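Local coordinates for protein DNA helicase RecQ (Deinococcus radiodurans, PDB 4Q48) that probably couples ATP hydrolysis to the unwinding of duplex DNA, translocating in the 3'-5' direction, as the catalytic core of a RecQ helicase, at residues A[35-47]-A[196-208]. Residues are numbered along the deposited sequence; the frame is centred on the assembly and turned at random.
Sequences QVAEGGNALVLMP and RLEDAPQFVSSFD
The amide of Leu45 donates to the carbonyl O of Phe203, N to O 2.8 Å, arriving nearly end-on to the C=O (172°). It is one of four backbone hydrogen bonds that zip the two strands together in parallel. Leu43 N gives to Pro201 O (2.9 Å), Phe203 N returns to Leu43 O, and Ser205 N closes the run on Leu45 O at 3.1 Å, so Leu43 and Leu45 use both N and O toward this neighbour.

On the face carrying Leu43, Gln202, Leu45 and Val204, the Leu43 and Gln202 side chains run side by side. The CD1 branch of Leu45 leans across to Val204 CG2 (3.7 Å), its CG being set beside its own backbone N (chi1 -47°). The other face holds Val44 and the Phe203 ring; Phe203 CE1 reaches Ala42 CB at 4.0 Å.

Beyond the N-terminal end of the pairing, the Gln35 amide packs against the Pro201 ring, while Asn41 CB meets Leu197 CD2, the two side chains crossing at about a right angle. At the C-terminal end Pro47 CD sits over the centre of the Phe207 ring, 4.0 Å from its centroid and 9° off the normal, a CH-pi contact; Phe207 also meets Phe390, with ring planes nearly parallel.

Strand 202-204 is an edge strand of the seven-stranded parallel sheet in the first RecA-like domain. Strand 42-45 leads into the P-loop, where Gly49, Gly51, Lys52 and Ser53 bind ADP in another structure of this protein, though none is bound here; on its other side it bonds to strand 176-180. Helix 29-37 packs on Val44 and Phe203, and helix 185-194 lies against Leu43, Leu45 and Gln202 on the other face of the sheet.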
ATOM      1  N   GLN A  35       5.717  15.120  16.974  1.00 53.88           N
ATOM      2  CA  GLN A  35       7.073  14.976  16.492  1.00 52.90           C
ATOM      3  C   GLN A  35       7.351  16.061  15.443  1.00 56.78           C
ATOM      4  O   GLN A  35       8.458  16.612  15.384  1.00 55.91           O
ATOM      5  CB  GLN A  35       7.264  13.567  15.918  1.00 48.04           C
ATOM      6  CG  GLN A  35       8.249  13.458  14.780  1.00 52.33           C
ATOM      7  CD  GLN A  35       9.672  13.389  15.258  1.00 55.17           C
ATOM      8  OE1 GLN A  35       9.922  13.152  16.442  1.00 56.32           O
ATOM      9  NE2 GLN A  35      10.622  13.614  14.347  1.00 45.74           N
ATOM     10  N   VAL A  36       6.336  16.399  14.650  1.00 58.10           N
ATOM     11  CA  VAL A  36       6.506  17.370  13.578  1.00 51.81           C
ATOM     12  C   VAL A  36       6.323  18.772  14.161  1.00 46.53           C
ATOM     13  O   VAL A  36       6.902  19.727  13.676  1.00 44.01           O
ATOM     14  CB  VAL A  36       5.528  17.113  12.408  1.00 49.84           C
ATOM     15  CG1 VAL A  36       5.838  18.033  11.237  1.00 45.57           C
ATOM     16  CG2 VAL A  36       5.674  15.689  11.919  1.00 54.35           C
ATOM     17  N   ALA A  37       5.528  18.907  15.212  1.00 50.08           N
ATOM     18  CA  ALA A  37       5.345  20.231  15.794  1.00 49.37           C
ATOM     19  C   ALA A  37       6.585  20.692  16.554  1.00 52.69           C
ATOM     20  O   ALA A  37       6.915  21.875  16.528  1.00 53.16           O
ATOM     21  CB  ALA A  37       4.140  20.252  16.705  1.00 43.86           C
ATOM     22  N   GLU A  38       7.295  19.760  17.189  1.00 53.97           N
ATOM     23  CA  GLU A  38       8.533  20.084  17.900  1.00 44.66           C
ATOM     24  C   GLU A  38       9.710  20.157  16.934  1.00 43.10           C
ATOM     25  O   GLU A  38      10.863  20.048  17.349  1.00 51.15           O
ATOM     26  CB  GLU A  38       8.840  19.048  18.987  1.00 51.08           C
ATOM     27  CG  GLU A  38       7.926  19.078  20.204  1.00 56.10           C
ATOM     28  CD  GLU A  38       8.244  17.958  21.215  1.00 71.51           C
ATOM     29  OE1 GLU A  38       8.840  16.919  20.827  1.00 69.86           O
ATOM     30  OE2 GLU A  38       7.850  18.094  22.397  1.00 73.59           O
ATOM     31  N   GLY A  39       9.421  20.322  15.647  1.00 45.77           N
ATOM     32  CA  GLY A  39      10.447  20.521  14.637  1.00 42.94           C
ATOM     33  C   GLY A  39      11.079  19.286  14.030  1.00 41.60           C
ATOM     34  O   GLY A  39      12.054  19.395  13.279  1.00 40.38           O
ATOM     35  N   GLY A  40      10.533  18.112  14.335  1.00 44.54           N
ATOM     36  CA  GLY A  40      11.132  16.873  13.870  1.00 46.18           C
ATOM     37  C   GLY A  40      10.793  16.525  12.429  1.00 53.29           C
ATOM     38  O   GLY A  40      10.065  17.256  11.753  1.00 52.08           O
ATOM     39  N   ASN A  41      11.351  15.413  11.953  1.00 55.68           N
ATOM     40  CA  ASN A  41      10.991  14.845  10.657  1.00 52.11           C
ATOM     41  C   ASN A  41      10.195  13.588  10.908  1.00 51.78           C
ATOM     42  O   ASN A  41      10.228  13.051  12.014  1.00 49.40           O
ATOM     43  CB  ASN A  41      12.221  14.514   9.814  1.00 52.40           C
ATOM     44  CG  ASN A  41      12.960  15.748   9.343  1.00 57.61           C
ATOM     45  OD1 ASN A  41      12.445  16.869   9.427  1.00 55.72           O
ATOM     46  ND2 ASN A  41      14.169  15.545   8.819  1.00 54.40           N
ATOM     47  N   ALA A  42       9.485  13.110   9.894  1.00 54.22           N
ATOM     48  CA  ALA A  42       8.619  11.950  10.089  1.00 53.41           C
ATOM     49  C   ALA A  42       8.291  11.225   8.786  1.00 53.26           C
ATOM     50  O   ALA A  42       8.246  11.826   7.710  1.00 53.86           O
ATOM     51  CB  ALA A  42       7.346  12.365  10.791  1.00 49.91           C
ATOM     52  N   LEU A  43       8.100   9.917   8.903  1.00 54.22           N
ATOM     53  CA  LEU A  43       7.568   9.095   7.827  1.00 50.37           C
ATOM     54  C   LEU A  43       6.256   8.515   8.295  1.00 54.12           C
ATOM     55  O   LEU A  43       6.214   7.766   9.270  1.00 52.09           O
ATOM     56  CB  LEU A  43       8.524   7.987   7.439  1.00 51.65           C
ATOM     57  CG  LEU A  43       8.003   7.128   6.296  1.00 52.25           C
ATOM     58  CD1 LEU A  43       7.536   8.012   5.158  1.00 56.57           C
ATOM     59  CD2 LEU A  43       9.064   6.159   5.807  1.00 51.39           C
ATOM     60  N   VAL A  44       5.181   8.910   7.627  1.00 53.09           N
ATOM     61  CA  VAL A  44       3.841   8.523   8.039  1.00 53.66           C
ATOM     62  C   VAL A  44       3.143   7.655   6.982  1.00 57.21           C
ATOM     63  O   VAL A  44       3.022   8.038   5.816  1.00 57.96           O
ATOM     64  CB  VAL A  44       2.987   9.763   8.368  1.00 53.26           C
ATOM     65  CG1 VAL A  44       1.546   9.367   8.647  1.00 53.18           C
ATOM     66  CG2 VAL A  44       3.573  10.492   9.562  1.00 52.75           C
ATOM     67  N   LEU A  45       2.720   6.463   7.390  1.00 58.16           N
ATOM     68  CA  LEU A  45       2.086   5.534   6.472  1.00 48.02           C
ATOM     69  C   LEU A  45       0.696   5.244   7.013  1.00 48.55           C
ATOM     70  O   LEU A  45       0.533   4.728   8.126  1.00 50.05           O
ATOM     71  CB  LEU A  45       2.939   4.275   6.332  1.00 48.87           C
ATOM     72  CG  LEU A  45       4.425   4.624   6.106  1.00 48.43           C
ATOM     73  CD1 LEU A  45       5.234   4.263   7.338  1.00 56.77           C
ATOM     74  CD2 LEU A  45       5.045   3.990   4.879  1.00 43.51           C
ATOM     75  N   MET A  46      -0.310   5.716   6.278  1.00 49.08           N
ATOM     76  CA  MET A  46      -1.698   5.575   6.717  1.00 49.79           C
ATOM     77  C   MET A  46      -2.647   5.278   5.573  1.00 49.75           C
ATOM     78  O   MET A  46      -2.394   5.653   4.436  1.00 50.79           O
ATOM     79  CB  MET A  46      -2.156   6.848   7.432  1.00 48.92           C
ATOM     80  CG  MET A  46      -1.612   6.981   8.839  1.00 54.02           C
ATOM     81  SD  MET A  46      -2.525   8.128   9.897  1.00 61.09           S
ATOM     82  CE  MET A  46      -4.168   8.031   9.209  1.00 57.44           C
ATOM     83  N   PRO A  47      -3.766   4.618   5.872  1.00 53.04           N
ATOM     84  CA  PRO A  47      -4.830   4.590   4.864  1.00 54.57           C
ATOM     85  C   PRO A  47      -5.265   6.035   4.529  1.00 61.63           C
ATOM     86  O   PRO A  47      -5.083   6.957   5.356  1.00 57.47           O
ATOM     87  CB  PRO A  47      -5.959   3.803   5.537  1.00 52.02           C
ATOM     88  CG  PRO A  47      -5.587   3.665   6.989  1.00 54.00           C
ATOM     89  CD  PRO A  47      -4.128   3.964   7.142  1.00 51.86           C
ATOM     90  N   ARG A 196      15.721  12.235   2.807  1.00 65.67           N
ATOM     91  CA  ARG A 196      16.533  11.985   4.015  1.00 65.46           C
ATOM     92  C   ARG A 196      15.740  11.758   5.289  1.00 64.57           C
ATOM     93  O   ARG A 196      15.799  12.548   6.232  1.00 60.70           O
ATOM     94  CB  ARG A 196      17.537  13.113   4.251  1.00 60.00           C
ATOM     95  CG  ARG A 196      18.300  13.510   3.019  1.00 67.13           C
ATOM     96  CD  ARG A 196      19.134  14.753   3.268  1.00 79.46           C
ATOM     97  NE  ARG A 196      19.263  15.504   2.021  1.00 87.61           N
ATOM     98  CZ  ARG A 196      20.167  16.449   1.770  1.00 84.60           C
ATOM     99  NH1 ARG A 196      20.167  17.033   0.576  1.00 80.37           N
ATOM    100  NH2 ARG A 196      21.028  16.843   2.710  1.00 75.27           N
ATOM    101  N   LEU A 197      15.011  10.651   5.312  1.00 66.46           N
ATOM    102  CA  LEU A 197      14.216  10.287   6.472  1.00 64.61           C
ATOM    103  C   LEU A 197      14.681   8.926   6.953  1.00 65.42           C
ATOM    104  O   LEU A 197      13.955   8.216   7.662  1.00 68.91           O
ATOM    105  CB  LEU A 197      12.717  10.307   6.144  1.00 58.91           C
ATOM    106  CG  LEU A 197      12.268  11.667   5.593  1.00 59.76           C
ATOM    107  CD1 LEU A 197      10.800  11.706   5.200  1.00 63.83           C
ATOM    108  CD2 LEU A 197      12.566  12.751   6.600  1.00 59.10           C
ATOM    109  N   GLU A 198      15.908   8.569   6.572  1.00 66.12           N
ATOM    110  CA  GLU A 198      16.486   7.310   7.027  1.00 68.39           C
ATOM    111  C   GLU A 198      16.625   7.400   8.522  1.00 62.96           C
ATOM    112  O   GLU A 198      16.369   6.437   9.235  1.00 67.25           O
ATOM    113  CB  GLU A 198      17.846   7.027   6.380  1.00 70.18           C
ATOM    114  CG  GLU A 198      18.778   8.227   6.327  1.00 77.05           C
ATOM    115  CD  GLU A 198      18.760   8.922   4.974  1.00 75.60           C
ATOM    116  OE1 GLU A 198      18.064   8.418   4.074  1.00 77.67           O
ATOM    117  OE2 GLU A 198      19.416   9.976   4.812  1.00 75.16           O
ATOM    118  N   ASP A 199      16.964   8.593   8.993  1.00 63.19           N
ATOM    119  CA  ASP A 199      17.179   8.819  10.410  1.00 65.63           C
ATOM    120  C   ASP A 199      15.907   9.300  11.125  1.00 62.50           C
ATOM    121  O   ASP A 199      15.905   9.561  12.334  1.00 53.90           O
ATOM    122  CB  ASP A 199      18.330   9.815  10.580  1.00 64.59           C
ATOM    123  CG  ASP A 199      19.600   9.385   9.812  1.00 74.08           C
ATOM    124  OD1 ASP A 199      19.912   8.168   9.793  1.00 72.21           O
ATOM    125  OD2 ASP A 199      20.291  10.256   9.224  1.00 72.05           O
ATOM    126  N   ALA A 200      14.811   9.386  10.376  1.00 60.54           N
ATOM    127  CA  ALA A 200      13.557   9.885  10.930  1.00 58.21           C
ATOM    128  C   ALA A 200      12.672   8.776  11.511  1.00 54.68           C
ATOM    129  O   ALA A 200      12.721   7.626  11.070  1.00 53.55           O
ATOM    130  CB  ALA A 200      12.799  10.664   9.862  1.00 57.97           C
ATOM    131  N   PRO A 201      11.843   9.119  12.502  1.00 48.64           N
ATOM    132  CA  PRO A 201      10.908   8.075  12.940  1.00 56.69           C
ATOM    133  C   PRO A 201       9.940   7.724  11.805  1.00 57.40           C
ATOM    134  O   PRO A 201       9.626   8.584  10.970  1.00 52.95           O
ATOM    135  CB  PRO A 201      10.147   8.724  14.113  1.00 48.85           C
ATOM    136  CG  PRO A 201      10.870   9.962  14.429  1.00 49.33           C
ATOM    137  CD  PRO A 201      11.662  10.383  13.225  1.00 44.43           C
ATOM    138  N   GLN A 202       9.530   6.462  11.733  1.00 58.81           N
ATOM    139  CA  GLN A 202       8.569   6.034  10.721  1.00 54.15           C
ATOM    140  C   GLN A 202       7.360   5.548  11.488  1.00 55.42           C
ATOM    141  O   GLN A 202       7.482   4.756  12.428  1.00 53.88           O
ATOM    142  CB  GLN A 202       9.132   4.968   9.782  1.00 56.33           C
ATOM    143  CG  GLN A 202       8.806   3.529  10.143  1.00 61.50           C
ATOM    144  CD  GLN A 202       8.622   2.659   8.905  1.00 70.30           C
ATOM    145  OE1 GLN A 202       9.066   3.011   7.799  1.00 66.43           O
ATOM    146  NE2 GLN A 202       7.958   1.524   9.082  1.00 68.30           N
ATOM    147  N   PHE A 203       6.204   6.100  11.128  1.00 57.86           N
ATOM    148  CA  PHE A 203       4.943   5.830  11.819  1.00 60.18           C
ATOM    149  C   PHE A 203       3.946   5.035  10.983  1.00 58.99           C
ATOM    150  O   PHE A 203       3.641   5.387   9.834  1.00 53.51           O
ATOM    151  CB  PHE A 203       4.297   7.136  12.268  1.00 59.16           C
ATOM    152  CG  PHE A 203       5.140   7.934  13.215  1.00 62.82           C
ATOM    153  CD1 PHE A 203       6.093   8.820  12.733  1.00 61.23           C
ATOM    154  CD2 PHE A 203       4.977   7.809  14.585  1.00 64.51           C
ATOM    155  CE1 PHE A 203       6.861   9.568  13.594  1.00 58.63           C
ATOM    156  CE2 PHE A 203       5.741   8.561  15.456  1.00 58.66           C
ATOM    157  CZ  PHE A 203       6.680   9.441  14.957  1.00 63.31           C
ATOM    158  N   VAL A 204       3.450   3.945  11.548  1.00 58.64           N
ATOM    159  CA  VAL A 204       2.506   3.127  10.816  1.00 54.65           C
ATOM    160  C   VAL A 204       1.202   3.101  11.597  1.00 52.09           C
ATOM    161  O   VAL A 204       1.123   2.489  12.662  1.00 56.06           O
ATOM    162  CB  VAL A 204       3.059   1.695  10.606  1.00 59.53           C
ATOM    163  CG1 VAL A 204       2.072   0.853   9.847  1.00 54.12           C
ATOM    164  CG2 VAL A 204       4.387   1.732   9.836  1.00 57.12           C
ATOM    165  N   SER A 205       0.182   3.790  11.094  1.00 52.74           N
ATOM    166  CA  SER A 205      -1.130   3.707  11.728  1.00 51.90           C
ATOM    167  C   SER A 205      -1.803   2.471  11.151  1.00 54.35           C
ATOM    168  O   SER A 205      -1.468   2.049  10.039  1.00 47.16           O
ATOM    169  CB  SER A 205      -1.955   4.972  11.491  1.00 54.85           C
ATOM    170  OG  SER A 205      -3.355   4.724  11.593  1.00 71.96           O
ATOM    171  N   SER A 206      -2.788   1.913  11.850  1.00 50.08           N
ATOM    172  CA  SER A 206      -3.311   0.644  11.380  1.00 44.72           C
ATOM    173  C   SER A 206      -4.066   0.752  10.063  1.00 45.68           C
ATOM    174  O   SER A 206      -4.848   1.678   9.841  1.00 44.16           O
ATOM    175  CB  SER A 206      -4.214   0.030  12.428  1.00 44.56           C
ATOM    176  OG  SER A 206      -4.543  -1.280  12.057  1.00 41.89           O
ATOM    177  N   PHE A 207      -3.782  -0.211   9.188  1.00 43.01           N
ATOM    178  CA  PHE A 207      -4.496  -0.414   7.929  1.00 40.19           C
ATOM    179  C   PHE A 207      -5.654  -1.400   8.134  1.00 36.28           C
ATOM    180  O   PHE A 207      -6.518  -1.575   7.276  1.00 30.89           O
ATOM    181  CB  PHE A 207      -3.547  -0.930   6.865  1.00 33.60           C
ATOM    182  CG  PHE A 207      -2.611   0.110   6.345  1.00 45.76           C
ATOM    183  CD1 PHE A 207      -1.474   0.471   7.079  1.00 43.96           C
ATOM    184  CD2 PHE A 207      -2.848   0.736   5.117  1.00 42.50           C
ATOM    185  CE1 PHE A 207      -0.592   1.435   6.598  1.00 39.23           C
ATOM    186  CE2 PHE A 207      -1.961   1.710   4.636  1.00 45.02           C
ATOM    187  CZ  PHE A 207      -0.832   2.052   5.379  1.00 42.57           C
ATOM    188  N   ASP A 208      -5.655  -2.045   9.289  1.00 29.31           N
ATOM    189  CA  ASP A 208      -6.595  -3.093   9.511  1.00 33.67           C
ATOM    190  C   ASP A 208      -8.030  -2.568   9.431  1.00 41.07           C
ATOM    191  O   ASP A 208      -8.325  -1.415   9.748  1.00 39.88           O
ATOM    192  CB  ASP A 208      -6.359  -3.772  10.855  1.00 34.63           C
ATOM    193  CG  ASP A 208      -7.149  -5.059  10.990  1.00 34.74           C
ATOM    194  OD1 ASP A 208      -7.618  -5.574   9.944  1.00 27.64           O
ATOM    195  OD2 ASP A 208      -7.295  -5.544  12.131  1.00 38.27           O
TER